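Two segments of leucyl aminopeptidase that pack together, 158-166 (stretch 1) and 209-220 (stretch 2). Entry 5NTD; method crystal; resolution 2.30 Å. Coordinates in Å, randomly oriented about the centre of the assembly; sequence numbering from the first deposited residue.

Stretch 1, residues 158-166: ARCGKHNFS
Stretch 2 (209-220) CQRLVDAPPNLL

An irregular segment can be fastened to a helix by a few directional polar bonds, with one aromatic ring filling the space beyond them; residues 158-166 and 209-220 of leucyl aminopeptidase illustrate the principle. The shortest bond runs from His163 ND1 to Asp214 OD2, 2.6 Å and nearly linear at 167°. Both residues adopt chi1 m and direct CB toward the partner stretch; Asp214 OD2 lies at the imidazole edge, near its plane. Gln210, extended with chi1 and chi2 both t, covers one imidazole face, its CD 3.4 Å from His163 ND1.

Arg211 is extended too (chi1 to chi3 all t). Its NH1 donates to Asn164 OD1 at 2.8 Å and 168°, and weakly to Asn164 O at 3.2 Å. Asn164, helical in phi/psi (-64/-30) with chi1 p, thus offers the guanidinium both a side-chain and a backbone oxygen.

Water completes the polar layer. Water 3 accepts from Phe165 N (3.0 Å) and Gln210 NE2 (2.8 Å) and donates to Asp214 OD2 (3.0 Å), giving the buried backbone N of Phe165 a partner. Water 1 lies 2.7 Å from Cys160 O and 3.1 Å from Gln210 OE1, placed to donate to either.

The second stretch is helical through Asp214, then turns into loop at Ala215 (phi/psi -60/135). The first lies against it with Arg159 CA 7.5 Å from Gln210 CA and Phe165 CA 5.4 Å from Arg211 CA.

Beyond lies the apolar packing. Stretch 2 covers 123 Å² of Phe165 (phi/psi -79/125, chi1 t, chi2 83°), whose CD1 lies over one face of the Arg211 guanidinium. Its flat ring, needing no polar partners in this buried site, offers a face to Ala215 CA, 4.1 Å from the Phe165 centroid in a CH-pi contact, and an apolar rim to Leu219, whose CD1 approaches Phe165 CE1 edge-on at 3.8 Å; Pro216 CD lies 3.4 Å from Phe165 CZ. In all, 532 Å² is buried between the stretches, both sides summed.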

# COMPACT_ATOMS: atom_id res chain seq x y z
N ALA G 158 -16.30 30.18 -24.64
CA ALA G 158 -14.88 30.03 -24.98
C ALA G 158 -14.30 28.65 -24.55
O ALA G 158 -13.52 28.03 -25.27
CB ALA G 158 -14.04 31.13 -24.35
N ARG G 159 -14.72 28.18 -23.39
CA ARG G 159 -14.15 26.92 -22.83
C ARG G 159 -14.91 25.67 -23.25
O ARG G 159 -14.52 24.57 -22.91
CB ARG G 159 -14.00 27.01 -21.28
CG ARG G 159 -15.26 26.78 -20.46
CD ARG G 159 -14.96 26.86 -18.97
NE ARG G 159 -15.32 28.14 -18.34
CZ ARG G 159 -14.46 29.10 -17.97
NH1 ARG G 159 -13.15 28.99 -18.20
NH2 ARG G 159 -14.90 30.19 -17.37
N CYS G 160 -15.98 25.85 -24.00
CA CYS G 160 -16.86 24.72 -24.34
C CYS G 160 -16.39 24.03 -25.61
O CYS G 160 -15.58 24.54 -26.36
CB CYS G 160 -18.32 25.16 -24.48
SG CYS G 160 -18.75 25.71 -26.15
N GLY G 161 -16.96 22.87 -25.82
CA GLY G 161 -16.77 22.13 -27.05
C GLY G 161 -15.38 21.56 -27.19
O GLY G 161 -14.65 21.43 -26.22
N LYS G 162 -15.05 21.22 -28.42
CA LYS G 162 -13.75 20.63 -28.73
C LYS G 162 -12.67 21.65 -28.51
O LYS G 162 -12.85 22.81 -28.80
CB LYS G 162 -13.73 20.08 -30.14
CG LYS G 162 -14.47 18.75 -30.17
CD LYS G 162 -14.90 18.15 -31.48
CE LYS G 162 -15.15 16.64 -31.38
NZ LYS G 162 -15.95 16.26 -30.18
N HIS G 163 -11.53 21.19 -28.03
CA HIS G 163 -10.43 22.07 -27.66
C HIS G 163 -9.56 22.44 -28.84
O HIS G 163 -9.33 21.65 -29.75
CB HIS G 163 -9.56 21.45 -26.56
CG HIS G 163 -10.27 21.29 -25.25
ND1 HIS G 163 -9.61 21.24 -24.05
CD2 HIS G 163 -11.59 21.24 -24.96
CE1 HIS G 163 -10.49 21.13 -23.07
NE2 HIS G 163 -11.70 21.15 -23.60
N ASN G 164 -9.06 23.66 -28.83
CA ASN G 164 -8.20 24.14 -29.92
C ASN G 164 -6.92 23.34 -29.99
O ASN G 164 -6.34 23.18 -31.06
CB ASN G 164 -7.94 25.65 -29.86
CG ASN G 164 -7.07 26.05 -28.71
OD1 ASN G 164 -5.85 25.91 -28.78
ND2 ASN G 164 -7.70 26.53 -27.63
N PHE G 165 -6.47 22.85 -28.84
CA PHE G 165 -5.34 21.94 -28.84
C PHE G 165 -5.80 20.53 -29.24
O PHE G 165 -6.65 19.94 -28.61
CB PHE G 165 -4.60 21.86 -27.52
CG PHE G 165 -3.47 20.90 -27.58
CD1 PHE G 165 -2.23 21.30 -28.08
CD2 PHE G 165 -3.66 19.55 -27.26
CE1 PHE G 165 -1.20 20.40 -28.21
CE2 PHE G 165 -2.62 18.64 -27.40
CZ PHE G 165 -1.40 19.06 -27.88
N SER G 166 -5.17 19.99 -30.26
CA SER G 166 -5.41 18.61 -30.68
C SER G 166 -4.23 17.98 -31.42
O SER G 166 -3.47 18.65 -32.11
CB SER G 166 -6.61 18.53 -31.58
OG SER G 166 -6.92 17.18 -31.89
N CYS G 209 -5.13 29.99 -22.64
CA CYS G 209 -4.86 29.38 -21.33
C CYS G 209 -5.14 27.88 -21.39
O CYS G 209 -4.31 27.05 -21.04
CB CYS G 209 -5.70 30.03 -20.26
SG CYS G 209 -5.36 29.43 -18.58
N GLN G 210 -6.29 27.56 -21.97
CA GLN G 210 -6.67 26.16 -22.22
C GLN G 210 -5.63 25.42 -23.05
O GLN G 210 -5.24 24.28 -22.75
CB GLN G 210 -8.02 26.10 -22.90
CG GLN G 210 -8.63 24.73 -22.91
CD GLN G 210 -9.78 24.63 -23.91
OE1 GLN G 210 -10.93 24.48 -23.54
NE2 GLN G 210 -9.45 24.68 -25.20
N ARG G 211 -5.15 26.10 -24.07
CA ARG G 211 -4.17 25.50 -25.01
C ARG G 211 -2.89 25.15 -24.29
O ARG G 211 -2.34 24.06 -24.45
CB ARG G 211 -3.89 26.46 -26.16
CG ARG G 211 -3.04 25.86 -27.27
CD ARG G 211 -2.87 26.81 -28.47
NE ARG G 211 -2.04 26.17 -29.47
CZ ARG G 211 -2.46 25.19 -30.27
NH1 ARG G 211 -3.72 24.76 -30.26
NH2 ARG G 211 -1.57 24.60 -31.09
N LEU G 212 -2.40 26.11 -23.52
CA LEU G 212 -1.13 25.95 -22.81
C LEU G 212 -1.21 24.79 -21.79
O LEU G 212 -0.29 24.00 -21.64
CB LEU G 212 -0.72 27.24 -22.12
CG LEU G 212 -0.42 28.44 -23.05
CD1 LEU G 212 -0.35 29.70 -22.24
CD2 LEU G 212 0.87 28.25 -23.82
N VAL G 213 -2.34 24.73 -21.11
CA VAL G 213 -2.56 23.73 -20.06
C VAL G 213 -2.74 22.32 -20.66
O VAL G 213 -2.09 21.37 -20.24
CB VAL G 213 -3.73 24.13 -19.15
CG1 VAL G 213 -4.01 23.05 -18.11
CG2 VAL G 213 -3.38 25.42 -18.44
N ASP G 214 -3.57 22.24 -21.69
CA ASP G 214 -3.79 20.98 -22.46
C ASP G 214 -2.50 20.43 -23.05
O ASP G 214 -2.29 19.24 -23.14
CB ASP G 214 -4.75 21.18 -23.64
CG ASP G 214 -6.22 21.04 -23.26
OD1 ASP G 214 -6.53 20.39 -22.24
OD2 ASP G 214 -7.04 21.64 -23.96
N ALA G 215 -1.63 21.32 -23.49
CA ALA G 215 -0.44 20.93 -24.24
C ALA G 215 0.39 20.01 -23.38
O ALA G 215 0.64 20.30 -22.21
CB ALA G 215 0.37 22.14 -24.68
N PRO G 216 0.89 18.92 -23.97
CA PRO G 216 1.76 18.04 -23.21
C PRO G 216 3.13 18.65 -23.02
O PRO G 216 3.50 19.56 -23.74
CB PRO G 216 1.85 16.81 -24.08
CG PRO G 216 1.73 17.34 -25.47
CD PRO G 216 0.74 18.46 -25.35
N PRO G 217 3.89 18.17 -22.03
CA PRO G 217 5.14 18.85 -21.69
C PRO G 217 6.20 18.67 -22.74
O PRO G 217 7.20 19.34 -22.68
CB PRO G 217 5.56 18.18 -20.37
CG PRO G 217 4.35 17.49 -19.86
CD PRO G 217 3.58 17.10 -21.07
N ASN G 218 6.01 17.73 -23.65
CA ASN G 218 6.97 17.57 -24.78
C ASN G 218 6.85 18.74 -25.78
O ASN G 218 7.76 18.99 -26.53
CB ASN G 218 6.90 16.20 -25.45
CG ASN G 218 5.59 15.94 -26.10
OD1 ASN G 218 4.61 15.58 -25.44
ND2 ASN G 218 5.51 16.17 -27.39
N LEU G 219 5.73 19.46 -25.71
CA LEU G 219 5.49 20.68 -26.53
C LEU G 219 5.64 21.96 -25.72
O LEU G 219 6.28 22.92 -26.14
CB LEU G 219 4.11 20.66 -27.14
CG LEU G 219 3.90 19.56 -28.18
CD1 LEU G 219 2.46 19.59 -28.68
CD2 LEU G 219 4.84 19.71 -29.36
N LEU G 220 5.02 21.96 -24.55
CA LEU G 220 5.13 23.10 -23.65
C LEU G 220 6.15 22.84 -22.58
O LEU G 220 5.88 22.24 -21.53
CB LEU G 220 3.78 23.49 -23.04
CG LEU G 220 3.96 24.84 -22.30
CD1 LEU G 220 3.98 26.04 -23.26
CD2 LEU G 220 2.87 25.03 -21.30
O HOH W 1 -12.96 24.99 -25.88
O HOH W 2 -10.38 26.15 -27.54
O HOH W 3 -6.98 23.75 -26.03